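Local coordinates for TRAP dicarboxylate ABC transporter, substrate-binding protein (PDB 4OVQ) that binds beta-D-glucuronate and, as a periplasmic solute-binding protein of the TRAP family, probably delivers it to a membrane transporter, at residues A[38-43]-A[266-271]; A[95-100]-A[309-314]; A[51-56]-A[251-256]. All coordinates share one frame; numbering follows the deposited sequence.

Contact 1 (A[38-43]-A[266-271]); sequences NTVAMD and RDLWNK
The indole of W269 and the carboxamide of N38 meet obliquely, their planes 63° apart. N38 presents its oxygen to the benzo part of the indole, with OD1 4.2 Å from W269 CZ3. Round the pair, the W269 side chain also touches D142 and N208, and N38 packs on Y141. The firmer ties of the amide lie outside the pair: OD1 accepts a bond from Q265, one turn earlier on the tryptophan's own helix, and ND2 donates to N86. W269 puts CG anti to its backbone N (chi1 -177°), which carries the benzo ring toward N38, while NE1 on the far side of the indole makes a weak hydrogen bond to E273.

Helix 37-52 here runs beside helix 248-282, the long helix characteristic of TRAP solute-binding proteins. The two local axes come within 9.5 Å and are nearly antiparallel, at 164°. N38 and W269 also adjoin the sugar site: their side chains lie about 3 Å, between nearest atoms, from those of E234 and N208 respectively, both of which bind beta-D-glucuronate. They therefore sit in its second shell.

Away from the site the interface is apolar, and L268 gives up more surface than any other residue. Its CD1 methyl reaches V40 CG1 at 3.5 Å and lies 3.7 Å from V40 CB, the two side chains crossing nearly at right angles. The same methyl ends 4.3 Å from the backbone N of A41, whose small side chain points toward the long helix and whose carbonyl accepts a bond from S261.

Contact 2 (A[95-100]-A[309-314]); sequences LVPAAN and EANPDL
P97 and A98 face N311 and L314 across two irregular pieces of backbone: CA of P97 lies 7.2 Å from CA of N311, and CA of A98 lies 6.9 Å from CA of L314. On one side residues 97-100 have helical torsions without a regular bonding pattern, although N100 N does reach V96 O. On the other, N311 is the first residue to leave helical torsions at the end of helix 301-310, and the chain then bends through a short 3-10 segment in which L314 N bonds to N311 O.

The side chains pack round the proline. L314 brings its CD2 methyl against P97 CB at 3.5 Å, tighter than an ordinary van der Waals contact, and the same methyl rests 3.7 Å from the backbone N of A98. N311 meets the pyrrolidine ring about at a right angle, with OD1 3.5 Å from P97 CB; this is an oxygen lying on aliphatic carbon, not a polar bond.

In the fold, the contact joins the loop that follows helix 89-92 to the junction between the last two helices, 301-310 and 315-322, well away from the sugar site. Y307, one turn before N311, also takes part: its hydroxyl bonds to the P97 carbonyl, and N100 and L314 pack on it.

A water completes the polar side, accepting a bond from N311 ND2 and another from N100 ND2, each 2.9 Å long. N100 OD1 accepts from N171, and N311 ND2 makes a second bond, to the carbonyl of Y307; with CG beside its own backbone N (chi1 -53°), N311 keeps its amide close to that helix end.

Contact 3 (A[51-56]-A[251-256]); sequences VKTGGE and KTAVLE
K52 and E256 supply the electrostatic part of this contact, a salt bridge with K52 NZ 2.7 Å from E256 OE2. The ammonium approaches OE2 on its anti side, 19° out of the carboxylate plane, and the two side chains cross nearly at right angles. The lysine chain is extended until its last torsion and there turns (chi4 -64°), which swings NZ onto the glutamate. E260, one turn further along the same helix, forms a second salt bridge with NZ, so one cation serves two carboxylates and probably eases the repulsion between them.

Van der Waals contact accompanies the ion pair. K52 CE lies 3.7 Å from E256 CG, so the methylenes of the two chains touch as well as their charged ends. Nearer the backbone, K52 CD passes 3.6 Å from the carbonyl O of A253. The small A253 side chain points into the interface and is met by K52 CB and by T53 CG2, each 4.0 Å from A253 CB. A leucine in place of K52 would probably leave E256 and E260 close together without the cation they share.

Backbone and side-chain hydrogen bonds fix the turn from which these groups project. T53 OG1 bonds back to the carbonyl of L49 and also to the backbone N of Y57, which leaves CG2 as the branch that touches A253. E56 N reaches T53 O at 3.0 Å, closing a type I' beta turn. G54, with positive phi, is the C-prime residue of a Schellman motif, with G54 N bonded to V51 O and G55 N directed to A50 O. The arrangement is thus a Schellman-terminated helix, 37-52, packed through its last turn against the early turns of helix 248-282.

How the contacts relate
From the N terminus, helix 37-52, with the turn that ends it, supplies the first segments of contact 1 and then contact 3, and both are answered late in the chain by helix 248-282. Because these helices run antiparallel, the loop closed by contact 3 sits within that of contact 1: one helix pair is joined at two places whose centres are about 20 Å apart, the first near the sugar site, the other away from it, near the N-terminal end of helix 248-282. Contact 2 opens inside both loops, at 95-100, and closes after both, at 309-314, so it crosses each. It ties the C-terminal helices to an earlier loop, its centre about 30 Å from that of contact 1, across the chain's centre.

Contact 1 (A[38-43]-A[266-271])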
# COMPACT_ATOMS: atom_id res chain seq x y z
N ASN A 38 1.18 6.91 -9.05
CA ASN A 38 0.12 5.95 -9.36
C ASN A 38 -0.95 6.47 -10.30
O ASN A 38 -1.56 5.73 -11.10
CB ASN A 38 -0.59 5.52 -8.07
CG ASN A 38 0.32 4.87 -7.08
OD1 ASN A 38 1.47 5.26 -6.90
ND2 ASN A 38 -0.21 3.89 -6.37
N THR A 39 -1.25 7.75 -10.18
CA THR A 39 -2.23 8.36 -10.99
C THR A 39 -1.80 8.39 -12.46
O THR A 39 -2.51 7.94 -13.35
CB THR A 39 -2.47 9.78 -10.47
OG1 THR A 39 -2.92 9.69 -9.09
CG2 THR A 39 -3.49 10.45 -11.27
N VAL A 40 -0.60 8.91 -12.67
CA VAL A 40 -0.03 9.04 -14.02
C VAL A 40 0.12 7.64 -14.61
O VAL A 40 -0.20 7.39 -15.80
CB VAL A 40 1.30 9.74 -13.93
CG1 VAL A 40 1.99 9.75 -15.30
CG2 VAL A 40 1.11 11.19 -13.46
N ALA A 41 0.54 6.70 -13.78
CA ALA A 41 0.74 5.33 -14.27
C ALA A 41 -0.57 4.59 -14.59
O ALA A 41 -0.61 3.79 -15.52
CB ALA A 41 1.58 4.51 -13.27
N MSE A 42 -1.63 4.81 -13.81
CA MSE A 42 -2.89 4.21 -14.17
C MSE A 42 -3.48 4.83 -15.44
O MSE A 42 -4.15 4.14 -16.20
CB MSE A 42 -3.89 4.29 -12.97
CG MSE A 42 -3.50 3.39 -11.79
SE MSE A 42 -3.54 1.49 -12.26
CE MSE A 42 -5.49 1.29 -12.20
N ASP A 43 -3.25 6.12 -15.65
CA ASP A 43 -3.63 6.75 -16.92
C ASP A 43 -2.88 6.04 -18.04
O ASP A 43 -3.45 5.73 -19.10
CB ASP A 43 -3.34 8.27 -16.93
CG ASP A 43 -4.38 9.06 -16.16
OD1 ASP A 43 -5.50 8.53 -16.00
OD2 ASP A 43 -4.06 10.18 -15.71
N ARG A 266 7.20 2.68 -11.41
CA ARG A 266 8.37 2.52 -10.57
C ARG A 266 9.40 3.61 -10.86
O ARG A 266 9.97 4.18 -9.92
CB ARG A 266 8.90 1.10 -10.65
CG ARG A 266 7.95 0.14 -9.94
CD ARG A 266 8.21 -1.29 -10.21
NE ARG A 266 9.57 -1.68 -9.90
CZ ARG A 266 10.07 -2.87 -10.19
NH1 ARG A 266 11.34 -3.14 -9.89
NH2 ARG A 266 9.31 -3.79 -10.80
N ASP A 267 9.55 3.98 -12.14
CA ASP A 267 10.42 5.12 -12.50
C ASP A 267 9.87 6.43 -11.94
O ASP A 267 10.63 7.27 -11.41
CB ASP A 267 10.55 5.23 -14.02
CG ASP A 267 11.32 4.08 -14.63
OD1 ASP A 267 12.08 3.39 -13.92
OD2 ASP A 267 11.17 3.85 -15.86
N LEU A 268 8.57 6.66 -12.08
CA LEU A 268 7.95 7.87 -11.54
C LEU A 268 8.11 7.89 -10.02
O LEU A 268 8.38 8.93 -9.42
CB LEU A 268 6.46 7.97 -11.90
CG LEU A 268 6.11 8.10 -13.38
CD1 LEU A 268 4.59 8.11 -13.56
CD2 LEU A 268 6.76 9.37 -13.93
N TRP A 269 7.90 6.74 -9.39
CA TRP A 269 7.91 6.64 -7.93
C TRP A 269 9.24 7.08 -7.34
O TRP A 269 9.28 7.88 -6.39
CB TRP A 269 7.59 5.20 -7.47
CG TRP A 269 7.56 5.17 -5.98
CD1 TRP A 269 8.54 4.73 -5.14
CD2 TRP A 269 6.50 5.65 -5.15
NE1 TRP A 269 8.16 4.92 -3.82
CE2 TRP A 269 6.91 5.50 -3.81
CE3 TRP A 269 5.27 6.23 -5.41
CZ2 TRP A 269 6.11 5.88 -2.73
CZ3 TRP A 269 4.48 6.63 -4.35
CH2 TRP A 269 4.91 6.43 -3.01
N ASN A 270 10.35 6.60 -7.88
CA ASN A 270 11.64 6.92 -7.27
C ASN A 270 11.97 8.41 -7.36
O ASN A 270 12.49 8.99 -6.40
CB ASN A 270 12.75 6.04 -7.85
CG ASN A 270 12.73 4.62 -7.28
OD1 ASN A 270 12.77 3.63 -8.03
ND2 ASN A 270 12.67 4.51 -5.96
N LYS A 271 11.62 9.05 -8.46
CA LYS A 271 11.79 10.51 -8.55
C LYS A 271 10.86 11.25 -7.57
O LYS A 271 11.17 12.34 -7.09
CB LYS A 271 11.55 10.97 -9.98
CG LYS A 271 12.68 10.57 -10.93
CD LYS A 271 12.61 11.36 -12.22
CE LYS A 271 11.57 10.78 -13.16
NZ LYS A 271 11.16 11.77 -14.19

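Contact 2 (A[95-100]-A[309-314])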
# COMPACT_ATOMS: atom_id res chain seq x y z
N LEU A 95 -9.00 -9.70 3.60
CA LEU A 95 -9.75 -10.55 2.68
C LEU A 95 -8.96 -11.80 2.24
O LEU A 95 -9.55 -12.85 1.94
CB LEU A 95 -10.14 -9.74 1.45
CG LEU A 95 -10.70 -10.51 0.25
CD1 LEU A 95 -12.07 -11.05 0.57
CD2 LEU A 95 -10.77 -9.65 -1.02
N VAL A 96 -7.63 -11.67 2.17
CA VAL A 96 -6.76 -12.66 1.55
C VAL A 96 -5.55 -12.98 2.44
O VAL A 96 -4.59 -12.23 2.48
CB VAL A 96 -6.19 -12.15 0.19
CG1 VAL A 96 -5.47 -13.25 -0.55
CG2 VAL A 96 -7.29 -11.59 -0.70
N PRO A 97 -5.59 -14.10 3.18
CA PRO A 97 -4.54 -14.44 4.13
C PRO A 97 -3.14 -14.34 3.58
O PRO A 97 -2.27 -13.86 4.28
CB PRO A 97 -4.86 -15.90 4.48
CG PRO A 97 -6.32 -16.00 4.31
CD PRO A 97 -6.67 -15.10 3.14
N ALA A 98 -2.91 -14.81 2.35
CA ALA A 98 -1.55 -14.84 1.80
C ALA A 98 -1.10 -13.42 1.54
O ALA A 98 0.05 -13.08 1.78
CB ALA A 98 -1.45 -15.71 0.55
N ALA A 99 -2.02 -12.57 1.07
CA ALA A 99 -1.67 -11.18 0.80
C ALA A 99 -1.35 -10.46 2.08
O ALA A 99 -0.56 -9.52 2.12
CB ALA A 99 -2.79 -10.46 0.07
N ASN A 100 -1.98 -10.91 3.16
CA ASN A 100 -1.77 -10.33 4.46
C ASN A 100 -0.31 -10.41 4.94
O ASN A 100 0.11 -9.63 5.77
CB ASN A 100 -2.72 -10.99 5.46
CG ASN A 100 -3.19 -10.04 6.54
OD1 ASN A 100 -3.19 -8.83 6.38
ND2 ASN A 100 -3.65 -10.62 7.65
N GLU A 309 -0.82 -17.94 14.33
CA GLU A 309 -1.89 -18.64 15.01
C GLU A 309 -3.17 -18.60 14.19
O GLU A 309 -3.94 -19.56 14.18
CB GLU A 309 -2.14 -18.06 16.41
CG GLU A 309 -3.29 -18.73 17.19
CD GLU A 309 -2.86 -19.94 18.01
OE1 GLU A 309 -1.94 -20.67 17.58
OE2 GLU A 309 -3.45 -20.17 19.10
N ALA A 310 -3.39 -17.50 13.47
CA ALA A 310 -4.57 -17.36 12.62
C ALA A 310 -4.40 -18.12 11.29
O ALA A 310 -5.38 -18.55 10.70
CB ALA A 310 -4.83 -15.88 12.35
N ASN A 311 -3.15 -18.30 10.86
CA ASN A 311 -2.82 -18.81 9.53
C ASN A 311 -1.63 -19.76 9.59
O ASN A 311 -0.57 -19.47 9.04
CB ASN A 311 -2.49 -17.66 8.56
CG ASN A 311 -3.56 -16.60 8.52
OD1 ASN A 311 -4.59 -16.78 7.89
ND2 ASN A 311 -3.31 -15.47 9.17
N PRO A 312 -1.79 -20.91 10.27
CA PRO A 312 -0.69 -21.87 10.45
C PRO A 312 -0.04 -22.28 9.14
O PRO A 312 1.18 -22.42 9.06
CB PRO A 312 -1.37 -23.08 11.10
CG PRO A 312 -2.69 -22.60 11.59
CD PRO A 312 -3.08 -21.40 10.79
N ASP A 313 -0.87 -22.45 8.11
CA ASP A 313 -0.41 -22.86 6.79
C ASP A 313 0.53 -21.87 6.13
O ASP A 313 1.22 -22.21 5.16
CB ASP A 313 -1.61 -23.00 5.86
CG ASP A 313 -2.48 -24.18 6.21
OD1 ASP A 313 -2.01 -25.05 6.97
OD2 ASP A 313 -3.62 -24.23 5.70
N LEU A 314 0.55 -20.64 6.62
CA LEU A 314 1.27 -19.59 5.95
C LEU A 314 2.56 -19.22 6.67
O LEU A 314 3.29 -18.32 6.24
CB LEU A 314 0.34 -18.38 5.78
CG LEU A 314 -0.57 -18.35 4.53
CD1 LEU A 314 -1.13 -19.69 4.15
CD2 LEU A 314 -1.73 -17.37 4.71
O HOH W 1 -4.82 -13.28 8.04

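Contact 3 (A[51-56]-A[251-256])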
# COMPACT_ATOMS: atom_id res chain seq x y z
N VAL A 51 -4.51 1.01 -26.67
CA VAL A 51 -3.57 0.78 -27.77
C VAL A 51 -3.41 -0.71 -28.10
O VAL A 51 -3.59 -1.12 -29.25
CB VAL A 51 -2.19 1.42 -27.48
CG1 VAL A 51 -1.14 0.96 -28.53
CG2 VAL A 51 -2.34 2.96 -27.45
N LYS A 52 -3.15 -1.52 -27.09
CA LYS A 52 -2.76 -2.92 -27.34
C LYS A 52 -3.96 -3.79 -27.72
O LYS A 52 -3.79 -4.84 -28.34
CB LYS A 52 -2.03 -3.51 -26.14
CG LYS A 52 -0.70 -2.88 -25.81
CD LYS A 52 -0.09 -3.54 -24.60
CE LYS A 52 1.08 -2.78 -24.06
NZ LYS A 52 2.24 -2.70 -24.98
N THR A 53 -5.16 -3.34 -27.36
CA THR A 53 -6.39 -4.06 -27.75
C THR A 53 -7.07 -3.44 -28.97
O THR A 53 -8.22 -3.76 -29.29
CB THR A 53 -7.41 -4.13 -26.59
OG1 THR A 53 -8.02 -2.85 -26.35
CG2 THR A 53 -6.78 -4.68 -25.31
N GLY A 54 -6.37 -2.55 -29.67
CA GLY A 54 -6.96 -1.83 -30.79
C GLY A 54 -8.31 -1.19 -30.53
O GLY A 54 -9.15 -1.12 -31.44
N GLY A 55 -8.54 -0.73 -29.31
CA GLY A 55 -9.76 -0.04 -28.98
C GLY A 55 -10.89 -0.94 -28.51
O GLY A 55 -11.94 -0.47 -28.10
N GLU A 56 -10.66 -2.25 -28.51
CA GLU A 56 -11.69 -3.19 -28.10
C GLU A 56 -11.97 -3.09 -26.61
O GLU A 56 -13.09 -3.31 -26.17
CB GLU A 56 -11.28 -4.59 -28.49
CG GLU A 56 -11.39 -4.81 -30.00
CD GLU A 56 -12.83 -4.71 -30.46
OE1 GLU A 56 -13.70 -5.23 -29.74
OE2 GLU A 56 -13.09 -4.10 -31.52
N LYS A 251 -5.96 -11.25 -22.92
CA LYS A 251 -5.31 -11.39 -21.63
C LYS A 251 -3.85 -10.98 -21.74
O LYS A 251 -3.34 -10.31 -20.85
CB LYS A 251 -5.33 -12.82 -21.14
CG LYS A 251 -6.71 -13.35 -20.73
CD LYS A 251 -6.64 -14.83 -20.41
CE LYS A 251 -7.92 -15.30 -19.75
NZ LYS A 251 -7.82 -16.72 -19.27
N THR A 252 -3.20 -11.37 -22.83
CA THR A 252 -1.80 -11.03 -23.02
C THR A 252 -1.64 -9.52 -23.15
O THR A 252 -0.74 -8.94 -22.55
CB THR A 252 -1.18 -11.76 -24.23
OG1 THR A 252 -1.15 -13.18 -23.96
CG2 THR A 252 0.20 -11.28 -24.53
N ALA A 253 -2.53 -8.89 -23.91
CA ALA A 253 -2.53 -7.43 -24.03
C ALA A 253 -2.75 -6.70 -22.71
O ALA A 253 -2.05 -5.72 -22.43
CB ALA A 253 -3.58 -6.99 -25.04
N VAL A 254 -3.72 -7.16 -21.90
CA VAL A 254 -4.02 -6.55 -20.61
C VAL A 254 -2.82 -6.68 -19.67
O VAL A 254 -2.42 -5.73 -19.04
CB VAL A 254 -5.28 -7.19 -19.98
CG1 VAL A 254 -5.49 -6.71 -18.55
CG2 VAL A 254 -6.46 -6.84 -20.82
N LEU A 255 -2.22 -7.86 -19.62
CA LEU A 255 -1.03 -8.09 -18.78
C LEU A 255 0.16 -7.24 -19.19
O LEU A 255 0.85 -6.66 -18.35
CB LEU A 255 -0.64 -9.58 -18.82
CG LEU A 255 -1.54 -10.50 -17.97
CD1 LEU A 255 -1.33 -11.95 -18.34
CD2 LEU A 255 -1.26 -10.28 -16.47
N GLU A 256 0.40 -7.15 -20.51
CA GLU A 256 1.49 -6.35 -21.04
C GLU A 256 1.27 -4.84 -20.71
O GLU A 256 2.17 -4.13 -20.24
CB GLU A 256 1.62 -6.57 -22.55
CG GLU A 256 2.79 -5.91 -23.16
CD GLU A 256 2.90 -6.21 -24.66
OE1 GLU A 256 2.86 -7.41 -25.07
OE2 GLU A 256 3.01 -5.27 -25.47